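Local coordinates for putative type VI secretion protein (Escherichia coli, PDB 4PS2) that probably builds, together with TssC, the contractile sheath of the type VI secretion system, this chain being the C-terminal fragment of the TssB subunit, at residues K27-M32 with D68-L73; R33-D38 with N42-V47. One frame throughout, in Å; residues are numbered along the deposited sequence.

Interaction 1: residues K27-M32 with D68-L73. With ZN (zinc ion), chain B.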
loop_
_atom_site.group_PDB
_atom_site.type_symbol
_atom_site.label_atom_id
_atom_site.label_comp_id
_atom_site.label_asym_id
_atom_site.label_seq_id
_atom_site.Cartn_x
_atom_site.Cartn_y
_atom_site.Cartn_z
ATOM N N LYS A 27 5.427 2.432 -0.728
ATOM C CA LYS A 27 4.651 3.021 -1.813
ATOM C C LYS A 27 3.247 2.392 -1.819
ATOM O O LYS A 27 2.262 3.118 -1.914
ATOM C CB LYS A 27 5.339 2.771 -3.158
ATOM C CG LYS A 27 4.693 3.512 -4.340
ATOM C CD LYS A 27 5.214 2.940 -5.673
ATOM C CE LYS A 27 4.701 3.666 -6.892
ATOM N NZ LYS A 27 3.308 3.280 -7.240
ATOM N N ALA A 28 3.161 1.048 -1.700
ATOM C CA ALA A 28 1.870 0.354 -1.646
ATOM C C ALA A 28 1.047 0.803 -0.421
ATOM O O ALA A 28 -0.143 1.056 -0.555
ATOM C CB ALA A 28 2.082 -1.156 -1.631
ATOM N N MET A 29 1.693 0.925 0.752
ATOM C CA MET A 29 1.074 1.366 2.004
ATOM C C MET A 29 0.507 2.796 1.905
ATOM O O MET A 29 -0.584 3.054 2.428
ATOM C CB MET A 29 2.103 1.299 3.144
ATOM C CG MET A 29 2.331 -0.128 3.686
ATOM S SD MET A 29 3.810 -0.209 4.741
ATOM C CE MET A 29 3.229 0.563 6.159
ATOM N N LEU A 30 1.258 3.730 1.270
ATOM C CA LEU A 30 0.782 5.100 1.123
ATOM C C LEU A 30 -0.356 5.146 0.080
ATOM O O LEU A 30 -1.370 5.805 0.320
ATOM C CB LEU A 30 1.912 6.077 0.786
ATOM C CG LEU A 30 1.505 7.550 0.630
ATOM C CD1 LEU A 30 0.850 8.108 1.918
ATOM C CD2 LEU A 30 2.704 8.403 0.199
ATOM N N ALA A 31 -0.207 4.433 -1.042
ATOM C CA ALA A 31 -1.282 4.386 -2.054
ATOM C C ALA A 31 -2.574 3.754 -1.483
ATOM O O ALA A 31 -3.688 4.191 -1.801
ATOM C CB ALA A 31 -0.815 3.627 -3.283
ATOM N N MET A 32 -2.413 2.739 -0.616
ATOM C CA MET A 32 -3.527 2.058 0.007
ATOM C C MET A 32 -4.230 2.995 1.003
ATOM O O MET A 32 -5.462 3.039 1.039
ATOM C CB MET A 32 -3.014 0.783 0.711
ATOM C CG MET A 32 -4.092 -0.122 1.163
ATOM S SD MET A 32 -4.999 -0.898 -0.202
ATOM C CE MET A 32 -6.462 -1.359 0.706
ATOM N N ASP A 68 -1.823 -9.391 1.733
ATOM C CA ASP A 68 -2.842 -9.916 2.645
ATOM C C ASP A 68 -3.222 -8.936 3.750
ATOM O O ASP A 68 -4.409 -8.739 3.994
ATOM C CB ASP A 68 -2.392 -11.268 3.241
ATOM C CG ASP A 68 -2.350 -12.401 2.226
ATOM O OD1 ASP A 68 -3.087 -12.324 1.210
ATOM O OD2 ASP A 68 -1.590 -13.367 2.450
ATOM N N GLU A 69 -2.227 -8.297 4.389
ATOM C CA GLU A 69 -2.408 -7.270 5.425
ATOM C C GLU A 69 -3.072 -6.027 4.815
ATOM O O GLU A 69 -3.910 -5.399 5.465
ATOM C CB GLU A 69 -1.046 -6.871 6.011
ATOM C CG GLU A 69 -0.399 -7.979 6.833
ATOM C CD GLU A 69 0.966 -7.630 7.391
ATOM O OE1 GLU A 69 1.496 -6.544 7.058
ATOM O OE2 GLU A 69 1.505 -8.444 8.173
ATOM N N LEU A 70 -2.725 -5.694 3.554
ATOM C CA LEU A 70 -3.343 -4.562 2.843
ATOM C C LEU A 70 -4.817 -4.834 2.502
ATOM O O LEU A 70 -5.680 -3.993 2.795
ATOM C CB LEU A 70 -2.504 -4.110 1.633
ATOM C CG LEU A 70 -1.138 -3.483 1.980
ATOM C CD1 LEU A 70 -0.300 -3.229 0.730
ATOM C CD2 LEU A 70 -1.277 -2.186 2.756
ATOM N N ARG A 71 -5.115 -6.042 1.975
ATOM C CA ARG A 71 -6.484 -6.482 1.645
ATOM C C ARG A 71 -7.358 -6.615 2.899
ATOM O O ARG A 71 -8.562 -6.404 2.811
ATOM C CB ARG A 71 -6.500 -7.808 0.869
ATOM C CG ARG A 71 -5.870 -7.765 -0.505
ATOM C CD ARG A 71 -5.979 -9.102 -1.231
ATOM N NE ARG A 71 -7.046 -9.079 -2.230
ATOM C CZ ARG A 71 -6.857 -8.873 -3.529
ATOM N NH1 ARG A 71 -5.632 -8.709 -4.014
ATOM N NH2 ARG A 71 -7.890 -8.846 -4.358
ATOM N N ALA A 72 -6.753 -6.927 4.069
ATOM C CA ALA A 72 -7.467 -7.042 5.350
ATOM C C ALA A 72 -7.982 -5.696 5.867
ATOM O O ALA A 72 -8.839 -5.659 6.744
ATOM C CB ALA A 72 -6.579 -7.704 6.388
ATOM N N LEU A 73 -7.483 -4.592 5.313
ATOM C CA LEU A 73 -7.904 -3.241 5.682
ATOM C C LEU A 73 -9.135 -2.802 4.886
ATOM O O LEU A 73 -9.765 -1.799 5.232
ATOM C CB LEU A 73 -6.751 -2.246 5.458
ATOM C CG LEU A 73 -5.505 -2.368 6.357
ATOM C CD1 LEU A 73 -4.438 -1.421 5.890
ATOM C CD2 LEU A 73 -5.830 -2.073 7.852
HETATM ZN ZN ZN B . 2.922 -7.632 9.408
#

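Interaction 2: residues R33-D38 with N42-V47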
loop_
_atom_site.group_PDB
_atom_site.type_symbol
_atom_site.label_atom_id
_atom_site.label_comp_id
_atom_site.label_asym_id
_atom_site.label_seq_id
_atom_site.Cartn_x
_atom_site.Cartn_y
_atom_site.Cartn_z
ATOM N N ARG A 33 -3.433 3.749 1.804
ATOM C CA ARG A 33 -3.965 4.689 2.784
ATOM C C ARG A 33 -4.806 5.754 2.077
ATOM O O ARG A 33 -5.899 6.048 2.536
ATOM C CB ARG A 33 -2.827 5.339 3.567
ATOM C CG ARG A 33 -3.316 6.364 4.586
ATOM C CD ARG A 33 -2.236 7.341 4.877
ATOM N NE ARG A 33 -1.134 6.697 5.584
ATOM C CZ ARG A 33 0.010 7.300 5.858
ATOM N NH1 ARG A 33 0.205 8.560 5.491
ATOM N NH2 ARG A 33 0.959 6.663 6.522
ATOM N N SER A 34 -4.312 6.300 0.954
ATOM C CA SER A 34 -5.019 7.318 0.161
ATOM C C SER A 34 -6.308 6.773 -0.443
ATOM O O SER A 34 -7.341 7.449 -0.431
ATOM C CB SER A 34 -4.111 7.872 -0.938
ATOM O OG SER A 34 -2.924 8.425 -0.389
ATOM N N LEU A 35 -6.248 5.552 -0.976
ATOM C CA LEU A 35 -7.384 4.899 -1.586
ATOM C C LEU A 35 -8.483 4.622 -0.547
ATOM O O LEU A 35 -9.654 4.880 -0.834
ATOM C CB LEU A 35 -6.949 3.613 -2.303
ATOM C CG LEU A 35 -8.061 2.899 -3.029
ATOM C CD1 LEU A 35 -8.573 3.715 -4.232
ATOM C CD2 LEU A 35 -7.679 1.493 -3.361
ATOM N N LEU A 36 -8.112 4.113 0.648
ATOM C CA LEU A 36 -9.091 3.861 1.721
ATOM C C LEU A 36 -9.709 5.173 2.212
ATOM O O LEU A 36 -10.895 5.204 2.519
ATOM C CB LEU A 36 -8.452 3.125 2.900
ATOM C CG LEU A 36 -8.141 1.636 2.702
ATOM C CD1 LEU A 36 -7.165 1.152 3.787
ATOM C CD2 LEU A 36 -9.424 0.794 2.748
ATOM N N ARG A 37 -8.923 6.257 2.274
ATOM C CA ARG A 37 -9.450 7.553 2.699
ATOM C C ARG A 37 -10.454 8.061 1.666
ATOM O O ARG A 37 -11.502 8.580 2.046
ATOM C CB ARG A 37 -8.321 8.563 2.940
ATOM C CG ARG A 37 -7.470 8.190 4.165
ATOM C CD ARG A 37 -6.319 9.147 4.450
ATOM N NE ARG A 37 -6.832 10.442 4.893
ATOM C CZ ARG A 37 -7.247 10.716 6.128
ATOM N NH1 ARG A 37 -7.158 9.796 7.088
ATOM N NH2 ARG A 37 -7.737 11.908 6.416
ATOM N N ASP A 38 -10.148 7.878 0.362
ATOM C CA ASP A 38 -11.028 8.260 -0.757
ATOM C C ASP A 38 -12.344 7.505 -0.650
ATOM O O ASP A 38 -13.410 8.123 -0.688
ATOM C CB ASP A 38 -10.350 7.965 -2.119
ATOM C CG ASP A 38 -9.192 8.891 -2.464
ATOM O OD1 ASP A 38 -9.118 9.997 -1.883
ATOM O OD2 ASP A 38 -8.339 8.495 -3.295
ATOM N N ASN A 42 -16.185 8.846 0.592
ATOM C CA ASN A 42 -17.106 8.676 -0.536
ATOM C C ASN A 42 -16.694 9.429 -1.820
ATOM O O ASN A 42 -17.553 9.756 -2.646
ATOM C CB ASN A 42 -18.539 9.032 -0.105
ATOM C CG ASN A 42 -19.398 7.821 0.057
ATOM O OD1 ASN A 42 -19.965 7.301 -0.912
ATOM N ND2 ASN A 42 -19.471 7.321 1.279
ATOM N N LEU A 43 -15.375 9.642 -2.019
ATOM C CA LEU A 43 -14.859 10.371 -3.177
ATOM C C LEU A 43 -14.788 9.532 -4.440
ATOM O O LEU A 43 -14.731 10.090 -5.530
ATOM C CB LEU A 43 -13.524 11.081 -2.854
ATOM C CG LEU A 43 -13.644 12.193 -1.821
ATOM C CD1 LEU A 43 -12.277 12.637 -1.344
ATOM C CD2 LEU A 43 -14.460 13.363 -2.366
ATOM N N LEU A 44 -14.878 8.195 -4.306
ATOM C CA LEU A 44 -14.948 7.314 -5.467
ATOM C C LEU A 44 -15.915 6.188 -5.205
ATOM O O LEU A 44 -16.165 5.864 -4.045
ATOM C CB LEU A 44 -13.565 6.805 -5.941
ATOM C CG LEU A 44 -12.506 6.534 -4.898
ATOM C CD1 LEU A 44 -12.689 5.168 -4.276
ATOM C CD2 LEU A 44 -11.148 6.666 -5.496
ATOM N N ASP A 45 -16.489 5.610 -6.268
ATOM C CA ASP A 45 -17.430 4.507 -6.119
ATOM C C ASP A 45 -16.675 3.177 -5.993
ATOM O O ASP A 45 -15.463 3.139 -6.228
ATOM C CB ASP A 45 -18.453 4.494 -7.274
ATOM C CG ASP A 45 -17.891 4.320 -8.673
ATOM O OD1 ASP A 45 -16.659 4.189 -8.811
ATOM O OD2 ASP A 45 -18.688 4.293 -9.630
ATOM N N ASN A 46 -17.395 2.091 -5.643
ATOM C CA ASN A 46 -16.839 0.758 -5.443
ATOM C C ASN A 46 -16.106 0.202 -6.651
ATOM O O ASN A 46 -15.105 -0.480 -6.462
ATOM C CB ASN A 46 -17.928 -0.228 -5.007
ATOM C CG ASN A 46 -18.448 -0.070 -3.589
ATOM O OD1 ASN A 46 -17.872 0.607 -2.725
ATOM N ND2 ASN A 46 -19.543 -0.745 -3.309
ATOM N N VAL A 47 -16.618 0.434 -7.873
ATOM C CA VAL A 47 -15.984 -0.074 -9.102
ATOM C C VAL A 47 -14.568 0.534 -9.290
ATOM O O VAL A 47 -13.640 -0.198 -9.647
ATOM C CB VAL A 47 -16.889 0.034 -10.375
ATOM C CG1 VAL A 47 -17.210 1.476 -10.708
ATOM C CG2 VAL A 47 -16.253 -0.641 -11.593
#

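Interaction 1: residues K27-M32 with D68-L73
In Met-32 the CG stands opposite the backbone N (chi1 -169°) and the chain then bends at chi2 (68°), which carries SD and CE across to Leu-70 on the 68-73 segment. Leu-70 keeps CG anti to its carbonyl carbon (chi1 -67°) and extends its two methyls toward helix 16-40. Met-32 thus reaches out toward helix 64-71 while Leu-70 reaches in toward helix 16-40, the two lying alongside one another. CD2 of Leu-70 lies 3.8 Å from CG of Met-32 and also meets CB, while CE of Met-32 reaches past the leucine's branches to its backbone, 3.5 Å from Leu-70 O. That carbonyl oxygen accepts a backbone hydrogen bond from Leu-73 N, so the methionine methyl rests beside an oxygen that already has a partner. The other branch of Leu-70 serves the preceding turn of the long helix, with CD1 3.9 Å from Ala-28 CB, and CD2 has a looser neighbour in Met-29 CG at 4.3 Å. No hydrogen bond crosses between the segments, and the joint is apolar and largely buried. One residue before Leu-70, Glu-69 extends its carboxylate to the zinc ion, bound through OE2 at 2.0 Å, while OE1 stays 3.0 Å from the metal. Helix 46-57 completes this core: its Leu-53 touches Met-32, its Leu-57 packs on Leu-70, and its Glu-54 forms a salt bridge with Arg-71. Ala-28 also meets Leu-62 of the loop between helices 46-57 and 64-71. Through Leu-70, helix 64-71 packs on both other helices in a small three-helix bundle.

Interaction 2: residues R33-D38 with N42-V47
Leu-44 lays its CD2 branch over the aliphatic part of Asp-38, with CD2 3.7 Å from Asp-38 CB and CG nearly as close. The same methyl lies 4.0 Å from Asp-38 OD2, so the leucine lies over the aspartate's CB and merely brushes the carboxylate at OD2. Leu-35, one turn before Asp-38, meets Leu-44 at about a right angle: its CG is anti to the backbone N (chi1 -177°), which brings CD1 to 4.1 Å from Leu-44 CD2. Phe-49 of helix 46-57 touches both leucines and extends this apolar patch. The backbone link is a hydrogen bond from Leu-43 N to Asp-38 O, 2.8 Å long with an N-H...O angle of 156°. Asn-42 N lies near the same oxygen, but its angle is too poor for a bond. Asn-42 has positive phi (61°), which turns the chain back after the helix. Beyond the turn, Asp-45 is the N-cap of the next helix, and its OD1 is hydrogen-bonded to Thr-48 OG1. The arrangement is a Schellman motif with Asn-42 as C-prime residue, closing helix 16-40 before the N-capped start of helix 46-57 in a short turn between two consecutive helices of the bundle.

How the interactions relate
Both contacts draw on helix 16-40: interaction 1 uses its middle, and interaction 2 takes the six residues that follow, toward its C-terminal end. Their centres are about 13 Å apart, and they meet directly where Leu-73 O packs 3.6 Å from Leu-36 CD2. Interaction 2 sets the turn into helix 46-57, after which the chain continues into helix 64-71 and returns to the long helix at interaction 1. The zinc ion belongs to the side of interaction 1, yet it lies 9.6 Å from Leu-70 CD2 and 24.8 Å from Asp-38 O. The interhelical turn is therefore remote from the metal.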